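Local coordinates for putative nucleoprotein (Infectious salmon anemia virus, PDB 4EWC) that encapsidates the negative-strand viral RNA, protecting it from nucleases, so that the resulting ribonucleoprotein serves as template for transcription and replication, at residues A[141-146]-A[257-262]; A[264-269]-A[449-454]; A[308-313]-A[344-349]; A[455-460]-A[467-472]; A[569-572]-A[577-580]. All blocks are in the same frame, centred on the assembly; numbering follows the deposited sequence.

In the fold
Contact 2 lies deepest, its centre about 6 Å from the chain's centre, and its touching residues are buried, as are most of those in contact 4. Contacts 1, 3 and 5 are partly buried, the centre of contact 5 being about 25 Å away. Helix 253-269 is shared by contacts 1 and 2. Its lysine in contact 2 also reaches the 308-313 loop of contact 3, which packs against contact 1. Chemistry changes along the way: van der Waals packing in contact 1, a water bridge in contact 2, guanidinium against amide in contact 3, a salt bridge in contact 4 and strand pairing in contact 5. Contacts 2, 4 and 5, and contact 3 through Arg348, touch the second subunit.

Contact 1. Residues A[141-146]-A[257-262]; sequences SNMAYN and SNQCMA
The first turn of helix 142-162 meets the middle of helix 253-269 through one side-chain pair, Met143 with Gln259, and one side chain on backbone, Cys260 against Asn146. Met143, a selenomethionine, has CG anti to its backbone N (chi1 -178°) and then bends at chi2 and chi3, which brings the methyl end over to the other helix. Its CE comes within 3.3 Å of Gln259 NE2 and 3.5 Å of Gln259 CD, so the methyl rests over the face of the amide by van der Waals contact, while SE lies 4.2 Å from Gln259 CB. This is helix-to-helix packing at the start of a helix: Ser141 is the N-cap of 142-162, its OG accepting from Ala144 N at 3.2 Å. About one turn on from Met143, the backbone O of Asn146 is met by Cys260 SG of the other helix, at 3.9 Å. The carboxamide of Asn146 is used elsewhere, its OD1 accepting from the backbone N of Arg244. Cys260 also touches Leu147 and Phe150 of helix 142-162, and Met143 CE packs against Met308 SE at 3.9 Å.

Contact 2. Residues A[264-269]-A[449-454]; sequences IMKSVL and MVATAF
The flat group that carries this contact is the peptide joining Ala451 to Thr452, whose carbonyl oxygen meets the Lys266 side chain. The carbon next to the ammonium comes closest, Lys266 CE approaching near the peptide plane to 3.4 Å from Ala451 O, whereas a water molecule stands off one face of the same peptide and donates to Ala451 O at 3.0 Å. That water in turn accepts from Lys266 NZ at 2.9 Å, linking the two segments where the ammonium does not bind the carbonyl directly. The lysine chain runs extended from its helix as far as CE and turns only at the last torsion (chi4 66°), which carries NZ past the carbonyl and round to its polar partners. Besides the water, these are Glu296, in a salt bridge, and Cys311 O, so a buried ammonium is gripped by three acceptors, and the glutamate would be expected to keep it charged.

At Ala451 the two backbones come very close, Ser267 CA and Ala451 CA being 4.4 Å apart. The Ala451 methyl points at the helix and fits between two of its residues, 3.8 Å from Ser267 OG and 4.1 Å from Lys266 CG. Ser267 O accepts from Ser448 OG, a further tie between the two helices. Beyond Ala451, Thr452 OG1 accepts from Phe454 N in an ST turn. With its positive phi of 53°, Ala451 is the C-prime residue of a Schellman motif closing helix 438-449, in which Thr452 N bonds to Val447 O and Ala451 N to Ser448 O.

Contact 3. Residues A[308-313]-A[344-349]; sequences MRNCGG and RGRCRT
A close packing of one arginine against a tight turn, Arg346 against Asn310 and Gly313, joins the C-terminal end of helix 334-346 to the loop that leads into helix 315-326. The two polar side chains run alongside in opposite directions, with the Asn310 amide plane turned 28° from the guanidinium. Asn310 OD1 sits over one face of that group, 2.9 Å from Arg346 NE, and the poor angle rules out a hydrogen bond; NE has its hydrogen bond outside the two segments, and the attraction here is more probably that of a carbonyl dipole for a nearby cation. Asn310 CA lies 3.4 Å above the same face, offset toward the rim, and the carbonyl of Arg309 is on that side too. At the edge of the guanidinium is Gly313 N, 3.4 Å from Arg346 NH2; as both are donors, this is proximity without a bond.

The loop is wound into a 3-10 turn, with Cys311 N bonded to Met308 O and Gly312 N to Arg309 O, and it leaves that turn through Gly313, whose positive phi (85°) suits a residue without a side chain. Both segments belong to the helical-bundle region of this nucleoprotein. A kink at chi3 (81°) in the otherwise extended arginine lays the guanidinium beside the turn. There NH2 donates to Arg385 O, its strongest polar partner, while NH1 has a long, weak ion pair with Asp317. Arg385 and Thr387 tie into both segments: Arg346 makes a backbone hydrogen bond with Arg385 and Asn310 with Thr387.

Contact 4. Residues A[455-460]-A[467-472]; sequences CSADII and SERYRS
Arg469 folds back onto the Ser456-capped N-terminal turn of helix 457-463 and forms a salt bridge with Asp458, tying the loop after the helix to its start in the C-terminal region. NH2 of Arg469 is modelled 2.5 Å from Asp458 OD1, a length not to be pressed at this resolution, and the carboxylate and guanidinium planes stand 71° apart. The other carboxylate oxygen, OD2, accepts from Ser584 OG, so both oxygens of the buried aspartate have partners. Across the dimer, Asp458 OD1 and Arg469 NH1 of the second subunit make a long, weak ion pair, repeated in the reverse sense.

In the N-cap, Ser456 OG takes a weak bond from Ile459 N at 3.3 Å. At the far end of the contact Ser467 OG touches Ile460 CG2 at 3.6 Å, but its hydrogen bond goes to Val464 O. Glu468 OE2 receives Asn473 ND2 and, weakly, Tyr470 N, while Tyr470 OH bonds to the Val582 N of the second subunit. The arginine chain reaches Asp458 through its bend at chi3 (-76°), which leaves the Ala457 methyl over the centre of the guanidinium, Ala457 CB lying 4.1 Å from Arg469 CZ.

Contact 5. Residues A[569-572]-A[577-580]; sequences KTFM and GKSA
Lys578 and Ala580 meet Phe571 in the beta hairpin of strands 568-574 and 577-583, which run antiparallel, their short segments 154° apart. Gly577 has a positive phi (149°), a backbone shape that suits glycine, and just beyond it Met572 O lies 3.6 Å from Lys578 CA.

Lys578 then lies across the phenylalanine. Its CG is anti to the backbone N and rests 3.7 Å from Phe571 CB, after which a bend at chi3 brings NZ over one face of the Phe571 ring, 4.4 Å from the centroid and 11° off the normal, a cation-pi contact. Phe571 is only partly exposed, and its side chain also touches Ala501.

Ser579 pairs with Met572 in the hydrogen-bonded position of the strands: Met572 N donates to Ser579 O at 2.8 Å and Ser579 N to Met572 O at 2.9 Å. The side chains of this pair share the face on which both touch Arg498. The Phe571 and Ala580 side chains lie on the other face, in the adjoining non-hydrogen-bonded pair, where the close backbones make CA-H...O contacts, among them Ala580 CA to Thr570 O.

Strand 499-500 flanks the first strand on its other side, with Thr570 OG1 hydrogen-bonded to Glu500, and Ala580 packs on Ile591 of the second subunit. Ala580 CB makes an off-centre CH-pi contact with Phe571, 4.2 Å from the ring centroid and 3.8 Å from CE2 of the same ring.

Contact 1. Residues A[141-146]-A[257-262]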
# COMPACT_ATOMS: atom_id res chain seq x y z
N SER A 141 30.64 -1.93 -14.74
CA SER A 141 30.80 -3.38 -14.83
C SER A 141 30.81 -3.82 -16.29
O SER A 141 30.29 -3.12 -17.17
CB SER A 141 29.73 -4.11 -14.02
OG SER A 141 28.55 -4.33 -14.78
N ASN A 142 31.42 -4.97 -16.56
CA ASN A 142 31.58 -5.43 -17.94
C ASN A 142 30.26 -5.67 -18.59
O ASN A 142 30.03 -5.26 -19.72
CB ASN A 142 32.36 -6.74 -18.00
CG ASN A 142 33.84 -6.56 -17.81
OD1 ASN A 142 34.38 -5.45 -17.97
ND2 ASN A 142 34.52 -7.66 -17.51
N MSE A 143 29.41 -6.37 -17.85
CA MSE A 143 28.12 -6.77 -18.35
C MSE A 143 27.33 -5.52 -18.65
O MSE A 143 26.62 -5.48 -19.64
CB MSE A 143 27.41 -7.63 -17.32
CG MSE A 143 26.06 -8.13 -17.78
SE MSE A 143 26.21 -9.33 -19.33
CE MSE A 143 27.04 -10.87 -18.47
N ALA A 144 27.47 -4.50 -17.81
CA ALA A 144 26.76 -3.25 -18.06
C ALA A 144 27.25 -2.58 -19.33
O ALA A 144 26.45 -2.19 -20.20
CB ALA A 144 26.92 -2.32 -16.87
N TYR A 145 28.57 -2.43 -19.45
CA TYR A 145 29.18 -1.78 -20.61
C TYR A 145 28.83 -2.53 -21.90
O TYR A 145 28.61 -1.92 -22.94
CB TYR A 145 30.70 -1.67 -20.44
CG TYR A 145 31.39 -1.13 -21.68
CD1 TYR A 145 31.48 0.24 -21.90
CD2 TYR A 145 31.93 -1.99 -22.63
CE1 TYR A 145 32.10 0.75 -23.04
CE2 TYR A 145 32.55 -1.50 -23.77
CZ TYR A 145 32.64 -0.13 -23.97
OH TYR A 145 33.24 0.37 -25.10
N ASN A 146 28.80 -3.86 -21.80
CA ASN A 146 28.49 -4.71 -22.95
C ASN A 146 27.06 -4.56 -23.40
O ASN A 146 26.77 -4.49 -24.59
CB ASN A 146 28.80 -6.18 -22.63
CG ASN A 146 30.28 -6.45 -22.58
OD1 ASN A 146 31.09 -5.65 -23.05
ND2 ASN A 146 30.65 -7.59 -22.01
N SER A 257 25.99 -11.57 -27.12
CA SER A 257 24.74 -11.19 -27.73
C SER A 257 23.60 -11.89 -26.97
O SER A 257 22.68 -11.25 -26.48
CB SER A 257 24.72 -11.58 -29.22
OG SER A 257 23.62 -10.97 -29.90
N ASN A 258 23.72 -13.21 -26.81
CA ASN A 258 22.73 -13.96 -26.07
C ASN A 258 22.54 -13.50 -24.61
O ASN A 258 21.41 -13.46 -24.11
CB ASN A 258 22.99 -15.47 -26.18
CG ASN A 258 22.85 -15.96 -27.61
OD1 ASN A 258 22.28 -15.28 -28.46
ND2 ASN A 258 23.38 -17.15 -27.90
N GLN A 259 23.61 -13.12 -23.93
CA GLN A 259 23.45 -12.57 -22.58
C GLN A 259 22.60 -11.29 -22.59
O GLN A 259 21.70 -11.15 -21.78
CB GLN A 259 24.82 -12.30 -21.95
CG GLN A 259 25.61 -13.54 -21.63
CD GLN A 259 26.98 -13.21 -21.06
OE1 GLN A 259 27.74 -12.44 -21.64
NE2 GLN A 259 27.31 -13.80 -19.92
N CYS A 260 22.92 -10.38 -23.51
CA CYS A 260 22.16 -9.16 -23.69
C CYS A 260 20.69 -9.40 -24.07
O CYS A 260 19.77 -8.76 -23.55
CB CYS A 260 22.83 -8.30 -24.79
SG CYS A 260 24.51 -7.69 -24.36
N MSE A 261 20.48 -10.35 -24.97
CA MSE A 261 19.11 -10.69 -25.36
C MSE A 261 18.34 -11.30 -24.17
O MSE A 261 17.17 -11.02 -23.99
CB MSE A 261 19.12 -11.58 -26.60
CG MSE A 261 19.50 -10.83 -27.87
SE MSE A 261 18.05 -9.56 -28.36
CE MSE A 261 16.69 -10.86 -28.76
N ALA A 262 19.01 -12.07 -23.34
CA ALA A 262 18.39 -12.56 -22.12
C ALA A 262 17.98 -11.42 -21.19
O ALA A 262 16.90 -11.45 -20.59
CB ALA A 262 19.31 -13.55 -21.39

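Contact 2. Residues A[264-269]-A[449-454]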
# COMPACT_ATOMS: atom_id res chain seq x y z
N ILE A 264 17.42 -8.21 -21.98
CA ILE A 264 16.37 -7.44 -22.65
C ILE A 264 15.05 -8.22 -22.79
O ILE A 264 13.96 -7.68 -22.56
CB ILE A 264 16.88 -6.95 -24.03
CG1 ILE A 264 18.17 -6.16 -23.84
CG2 ILE A 264 15.85 -6.09 -24.75
CD1 ILE A 264 18.82 -5.69 -25.14
N MSE A 265 15.13 -9.49 -23.15
CA MSE A 265 13.91 -10.30 -23.19
C MSE A 265 13.25 -10.44 -21.81
O MSE A 265 12.03 -10.40 -21.74
CB MSE A 265 14.09 -11.64 -23.94
CG MSE A 265 14.44 -11.48 -25.44
SE MSE A 265 13.20 -10.35 -26.51
CE MSE A 265 13.53 -8.56 -25.88
N LYS A 266 14.05 -10.53 -20.74
CA LYS A 266 13.50 -10.51 -19.39
C LYS A 266 12.61 -9.29 -19.15
O LYS A 266 11.54 -9.38 -18.55
CB LYS A 266 14.56 -10.60 -18.30
CG LYS A 266 13.99 -10.68 -16.88
CD LYS A 266 15.06 -10.84 -15.79
CE LYS A 266 14.45 -10.94 -14.37
NZ LYS A 266 13.66 -12.18 -14.18
N SER A 267 13.03 -8.13 -19.66
CA SER A 267 12.25 -6.92 -19.45
C SER A 267 10.98 -6.92 -20.30
O SER A 267 9.89 -6.68 -19.80
CB SER A 267 13.10 -5.71 -19.74
OG SER A 267 14.11 -5.56 -18.78
N VAL A 268 11.12 -7.22 -21.58
CA VAL A 268 10.01 -7.12 -22.53
C VAL A 268 8.90 -8.11 -22.21
O VAL A 268 7.70 -7.78 -22.28
CB VAL A 268 10.50 -7.37 -23.98
CG1 VAL A 268 9.39 -7.87 -24.87
CG2 VAL A 268 11.13 -6.12 -24.55
N LEU A 269 9.32 -9.31 -21.82
CA LEU A 269 8.38 -10.40 -21.59
C LEU A 269 7.73 -10.35 -20.21
O LEU A 269 6.76 -11.05 -19.97
CB LEU A 269 9.08 -11.74 -21.76
CG LEU A 269 9.56 -12.06 -23.15
CD1 LEU A 269 10.20 -13.43 -23.14
CD2 LEU A 269 8.43 -11.98 -24.15
N MSE A 449 10.19 -2.13 -16.46
CA MSE A 449 11.28 -1.38 -15.86
C MSE A 449 11.98 -2.12 -14.72
O MSE A 449 13.21 -2.08 -14.61
CB MSE A 449 10.85 0.02 -15.44
CG MSE A 449 10.66 0.94 -16.64
SE MSE A 449 10.25 2.75 -16.05
CE MSE A 449 12.14 3.25 -15.88
N VAL A 450 11.21 -2.82 -13.89
CA VAL A 450 11.79 -3.59 -12.81
C VAL A 450 11.93 -5.04 -13.22
O VAL A 450 12.40 -5.88 -12.43
CB VAL A 450 10.97 -3.45 -11.52
CG1 VAL A 450 10.95 -1.98 -11.10
CG2 VAL A 450 9.55 -4.04 -11.71
N ALA A 451 11.55 -5.32 -14.47
CA ALA A 451 11.73 -6.65 -15.07
C ALA A 451 11.16 -7.80 -14.25
O ALA A 451 11.77 -8.87 -14.17
CB ALA A 451 13.21 -6.91 -15.36
N THR A 452 10.00 -7.58 -13.63
CA THR A 452 9.36 -8.65 -12.86
C THR A 452 7.90 -8.37 -12.53
O THR A 452 7.56 -7.31 -12.03
CB THR A 452 10.12 -8.99 -11.55
OG1 THR A 452 9.51 -10.14 -10.93
CG2 THR A 452 10.16 -7.79 -10.57
N ALA A 453 7.03 -9.34 -12.80
CA ALA A 453 5.63 -9.19 -12.42
C ALA A 453 5.42 -9.35 -10.91
O ALA A 453 4.33 -9.11 -10.41
CB ALA A 453 4.73 -10.17 -13.19
N PHE A 454 6.46 -9.74 -10.19
CA PHE A 454 6.27 -10.11 -8.79
C PHE A 454 6.79 -9.07 -7.83
O PHE A 454 6.98 -9.36 -6.64
CB PHE A 454 6.88 -11.49 -8.53
CG PHE A 454 6.39 -12.52 -9.49
CD1 PHE A 454 5.03 -12.84 -9.54
CD2 PHE A 454 7.23 -13.12 -10.41
CE1 PHE A 454 4.56 -13.75 -10.43
CE2 PHE A 454 6.74 -14.04 -11.32
CZ PHE A 454 5.40 -14.35 -11.33
O HOH W 1 11.05 -11.55 -15.19

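Contact 3. Residues A[308-313]-A[344-349]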
# COMPACT_ATOMS: atom_id res chain seq x y z
N MSE A 308 22.40 -16.99 -19.19
CA MSE A 308 22.08 -16.11 -18.08
C MSE A 308 21.01 -16.71 -17.19
O MSE A 308 19.95 -16.10 -16.95
CB MSE A 308 21.65 -14.74 -18.60
CG MSE A 308 22.76 -14.00 -19.30
SE MSE A 308 24.06 -13.32 -18.01
CE MSE A 308 23.05 -11.75 -17.44
N ARG A 309 21.31 -17.92 -16.71
CA ARG A 309 20.40 -18.71 -15.90
C ARG A 309 19.61 -17.90 -14.87
O ARG A 309 18.41 -18.03 -14.80
CB ARG A 309 21.14 -19.86 -15.23
CG ARG A 309 21.41 -21.04 -16.16
CD ARG A 309 20.11 -21.73 -16.51
NE ARG A 309 20.07 -22.21 -17.90
CZ ARG A 309 18.96 -22.57 -18.54
NH1 ARG A 309 17.78 -22.52 -17.91
NH2 ARG A 309 19.02 -22.99 -19.80
N ASN A 310 20.29 -17.04 -14.11
CA ASN A 310 19.63 -16.29 -13.05
C ASN A 310 18.63 -15.20 -13.50
O ASN A 310 18.06 -14.51 -12.66
CB ASN A 310 20.65 -15.67 -12.08
CG ASN A 310 21.61 -16.70 -11.47
OD1 ASN A 310 21.29 -17.87 -11.33
ND2 ASN A 310 22.80 -16.24 -11.09
N CYS A 311 18.45 -15.02 -14.81
CA CYS A 311 17.35 -14.16 -15.30
C CYS A 311 16.02 -14.93 -15.21
O CYS A 311 14.93 -14.36 -15.36
CB CYS A 311 17.59 -13.76 -16.75
SG CYS A 311 18.93 -12.60 -17.02
N GLY A 312 16.15 -16.23 -14.94
CA GLY A 312 15.09 -17.19 -15.15
C GLY A 312 14.21 -17.59 -13.99
O GLY A 312 13.14 -18.14 -14.21
N GLY A 313 14.61 -17.35 -12.74
CA GLY A 313 13.69 -17.68 -11.65
C GLY A 313 13.77 -19.14 -11.21
O GLY A 313 13.58 -20.05 -12.02
N ARG A 344 22.13 -24.68 -5.50
CA ARG A 344 22.96 -24.37 -4.33
C ARG A 344 23.65 -23.04 -4.50
O ARG A 344 23.64 -22.22 -3.59
CB ARG A 344 23.97 -25.49 -4.00
CG ARG A 344 24.40 -25.49 -2.52
CD ARG A 344 25.24 -26.71 -2.15
NE ARG A 344 25.51 -26.82 -0.72
CZ ARG A 344 26.38 -26.07 -0.05
NH1 ARG A 344 27.06 -25.11 -0.67
NH2 ARG A 344 26.57 -26.26 1.26
N GLY A 345 24.23 -22.82 -5.68
CA GLY A 345 24.85 -21.55 -6.01
C GLY A 345 23.89 -20.36 -6.03
O GLY A 345 24.30 -19.23 -5.87
N ARG A 346 22.60 -20.61 -6.24
CA ARG A 346 21.67 -19.50 -6.29
C ARG A 346 21.21 -19.10 -4.89
O ARG A 346 20.65 -18.03 -4.70
CB ARG A 346 20.47 -19.78 -7.21
CG ARG A 346 20.84 -19.78 -8.69
CD ARG A 346 19.63 -19.86 -9.58
NE ARG A 346 18.97 -18.57 -9.76
CZ ARG A 346 17.91 -18.38 -10.54
NH1 ARG A 346 17.39 -19.41 -11.20
NH2 ARG A 346 17.35 -17.17 -10.67
N CYS A 347 21.49 -19.96 -3.92
CA CYS A 347 21.15 -19.66 -2.54
C CYS A 347 22.02 -18.55 -1.97
O CYS A 347 23.21 -18.45 -2.25
CB CYS A 347 21.27 -20.90 -1.66
SG CYS A 347 20.18 -22.20 -2.11
N ARG A 348 21.38 -17.72 -1.15
CA ARG A 348 22.02 -16.55 -0.58
C ARG A 348 21.99 -16.60 0.94
O ARG A 348 22.54 -15.71 1.60
CB ARG A 348 21.36 -15.29 -1.08
CG ARG A 348 21.61 -15.05 -2.55
CD ARG A 348 20.62 -14.06 -3.14
NE ARG A 348 20.65 -12.77 -2.46
CZ ARG A 348 19.72 -12.34 -1.62
NH1 ARG A 348 18.66 -13.10 -1.33
NH2 ARG A 348 19.85 -11.14 -1.06
N THR A 349 21.36 -17.63 1.48
CA THR A 349 21.52 -17.93 2.89
C THR A 349 22.00 -19.37 3.04
O THR A 349 21.74 -20.21 2.18
CB THR A 349 20.22 -17.73 3.69
OG1 THR A 349 19.27 -18.75 3.35
CG2 THR A 349 19.64 -16.34 3.45

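Contact 4. Residues A[455-460]-A[467-472]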
# COMPACT_ATOMS: atom_id res chain seq x y z
N CYS A 455 7.00 -7.87 -8.35
CA CYS A 455 7.55 -6.76 -7.56
C CYS A 455 6.47 -6.21 -6.65
O CYS A 455 5.30 -6.31 -6.96
CB CYS A 455 8.05 -5.65 -8.47
SG CYS A 455 8.70 -4.20 -7.59
N SER A 456 6.89 -5.64 -5.54
CA SER A 456 5.99 -4.93 -4.65
C SER A 456 5.11 -3.95 -5.42
O SER A 456 5.59 -3.22 -6.31
CB SER A 456 6.80 -4.18 -3.59
OG SER A 456 6.04 -3.12 -3.02
N ALA A 457 3.82 -3.93 -5.09
CA ALA A 457 2.88 -2.99 -5.70
C ALA A 457 3.22 -1.54 -5.33
O ALA A 457 3.11 -0.66 -6.17
CB ALA A 457 1.45 -3.31 -5.30
N ASP A 458 3.61 -1.32 -4.08
CA ASP A 458 4.03 0.01 -3.64
C ASP A 458 5.13 0.53 -4.54
O ASP A 458 5.11 1.69 -4.96
CB ASP A 458 4.54 -0.02 -2.22
CG ASP A 458 3.47 -0.41 -1.22
OD1 ASP A 458 2.62 0.46 -0.93
OD2 ASP A 458 3.50 -1.56 -0.71
N ILE A 459 6.09 -0.34 -4.84
CA ILE A 459 7.21 0.02 -5.68
C ILE A 459 6.74 0.38 -7.08
O ILE A 459 7.07 1.47 -7.59
CB ILE A 459 8.29 -1.08 -5.76
CG1 ILE A 459 8.86 -1.37 -4.39
CG2 ILE A 459 9.43 -0.66 -6.72
CD1 ILE A 459 9.96 -2.43 -4.40
N ILE A 460 5.99 -0.54 -7.70
CA ILE A 460 5.33 -0.31 -8.99
C ILE A 460 4.64 1.05 -9.01
O ILE A 460 4.84 1.84 -9.93
CB ILE A 460 4.24 -1.35 -9.27
CG1 ILE A 460 4.85 -2.74 -9.48
CG2 ILE A 460 3.43 -0.94 -10.47
CD1 ILE A 460 5.67 -2.85 -10.73
N SER A 467 -0.04 4.19 -12.29
CA SER A 467 -0.28 2.84 -12.76
C SER A 467 -1.25 2.13 -11.81
O SER A 467 -1.41 2.52 -10.65
CB SER A 467 1.02 2.06 -12.90
OG SER A 467 1.70 2.02 -11.66
N GLU A 468 -1.89 1.08 -12.34
CA GLU A 468 -2.85 0.29 -11.59
C GLU A 468 -2.15 -0.72 -10.65
O GLU A 468 -1.30 -1.50 -11.07
CB GLU A 468 -3.78 -0.41 -12.60
CG GLU A 468 -4.78 -1.35 -11.98
CD GLU A 468 -5.82 -0.63 -11.15
OE1 GLU A 468 -6.65 0.11 -11.75
OE2 GLU A 468 -5.81 -0.82 -9.90
N ARG A 469 -2.52 -0.69 -9.37
CA ARG A 469 -1.85 -1.48 -8.34
C ARG A 469 -2.48 -2.88 -8.15
O ARG A 469 -1.87 -3.78 -7.54
CB ARG A 469 -1.80 -0.68 -7.04
CG ARG A 469 -2.03 -1.44 -5.76
CD ARG A 469 -2.19 -0.50 -4.56
NE ARG A 469 -0.94 0.08 -4.09
CZ ARG A 469 -0.29 -0.34 -3.01
NH1 ARG A 469 -0.77 -1.35 -2.29
NH2 ARG A 469 0.84 0.25 -2.63
N TYR A 470 -3.69 -3.07 -8.68
CA TYR A 470 -4.34 -4.39 -8.64
C TYR A 470 -4.60 -4.98 -10.03
O TYR A 470 -5.25 -4.37 -10.87
CB TYR A 470 -5.63 -4.38 -7.82
CG TYR A 470 -5.46 -3.85 -6.42
CD1 TYR A 470 -4.96 -4.65 -5.41
CD2 TYR A 470 -5.79 -2.54 -6.11
CE1 TYR A 470 -4.80 -4.17 -4.13
CE2 TYR A 470 -5.65 -2.05 -4.83
CZ TYR A 470 -5.14 -2.88 -3.85
OH TYR A 470 -4.98 -2.40 -2.58
N ARG A 471 -4.09 -6.19 -10.21
CA ARG A 471 -4.34 -7.03 -11.37
C ARG A 471 -5.85 -7.25 -11.54
O ARG A 471 -6.35 -7.32 -12.66
CB ARG A 471 -3.62 -8.38 -11.16
CG ARG A 471 -4.04 -9.51 -12.10
CD ARG A 471 -3.71 -9.19 -13.55
NE ARG A 471 -4.14 -10.23 -14.50
CZ ARG A 471 -5.22 -10.14 -15.27
NH1 ARG A 471 -6.01 -9.07 -15.22
NH2 ARG A 471 -5.53 -11.13 -16.11
N SER A 472 -6.57 -7.33 -10.43
CA SER A 472 -8.00 -7.54 -10.46
C SER A 472 -8.78 -6.43 -11.19
O SER A 472 -9.75 -6.70 -11.90
CB SER A 472 -8.55 -7.79 -9.05
OG SER A 472 -8.00 -6.88 -8.11

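Contact 5. Residues A[569-572]-A[577-580]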
# COMPACT_ATOMS: atom_id res chain seq x y z
N LYS A 569 11.47 -0.61 4.74
CA LYS A 569 11.37 0.61 3.96
C LYS A 569 12.44 0.73 2.89
O LYS A 569 13.50 0.14 2.99
CB LYS A 569 11.31 1.85 4.85
CG LYS A 569 12.60 2.29 5.45
CD LYS A 569 12.43 3.71 5.98
CE LYS A 569 13.61 4.15 6.83
NZ LYS A 569 13.45 5.58 7.23
N THR A 570 12.14 1.51 1.86
CA THR A 570 13.06 1.65 0.74
C THR A 570 12.92 3.05 0.10
O THR A 570 11.93 3.74 0.30
CB THR A 570 12.87 0.50 -0.27
OG1 THR A 570 13.92 0.53 -1.25
CG2 THR A 570 11.51 0.55 -0.94
N PHE A 571 13.92 3.49 -0.64
CA PHE A 571 13.90 4.83 -1.18
C PHE A 571 13.62 4.82 -2.67
O PHE A 571 14.23 4.06 -3.41
CB PHE A 571 15.21 5.55 -0.87
CG PHE A 571 15.40 5.85 0.59
CD1 PHE A 571 15.91 4.89 1.45
CD2 PHE A 571 15.03 7.07 1.11
CE1 PHE A 571 16.06 5.15 2.80
CE2 PHE A 571 15.18 7.35 2.47
CZ PHE A 571 15.70 6.39 3.30
N MSE A 572 12.67 5.65 -3.09
CA MSE A 572 12.44 5.90 -4.50
C MSE A 572 13.15 7.21 -4.88
O MSE A 572 13.00 8.23 -4.21
CB MSE A 572 10.95 6.02 -4.79
CG MSE A 572 10.13 4.80 -4.36
SE MSE A 572 10.79 3.16 -5.28
CE MSE A 572 11.46 2.25 -3.74
N GLY A 577 15.26 14.49 -5.94
CA GLY A 577 15.68 13.95 -4.67
C GLY A 577 15.29 12.50 -4.37
O GLY A 577 15.04 11.71 -5.27
N LYS A 578 15.23 12.16 -3.09
CA LYS A 578 15.07 10.78 -2.65
C LYS A 578 13.94 10.68 -1.63
O LYS A 578 13.81 11.55 -0.76
CB LYS A 578 16.38 10.30 -2.01
CG LYS A 578 16.55 8.81 -1.97
CD LYS A 578 17.93 8.39 -1.50
CE LYS A 578 18.20 8.88 -0.10
NZ LYS A 578 19.25 8.04 0.54
N SER A 579 13.14 9.62 -1.69
CA SER A 579 11.95 9.52 -0.83
C SER A 579 11.67 8.14 -0.30
O SER A 579 11.53 7.20 -1.06
CB SER A 579 10.70 10.00 -1.58
OG SER A 579 9.74 10.41 -0.64
N ALA A 580 11.53 8.04 1.02
CA ALA A 580 11.23 6.74 1.63
C ALA A 580 9.79 6.26 1.40
O ALA A 580 8.83 7.05 1.50
CB ALA A 580 11.53 6.78 3.12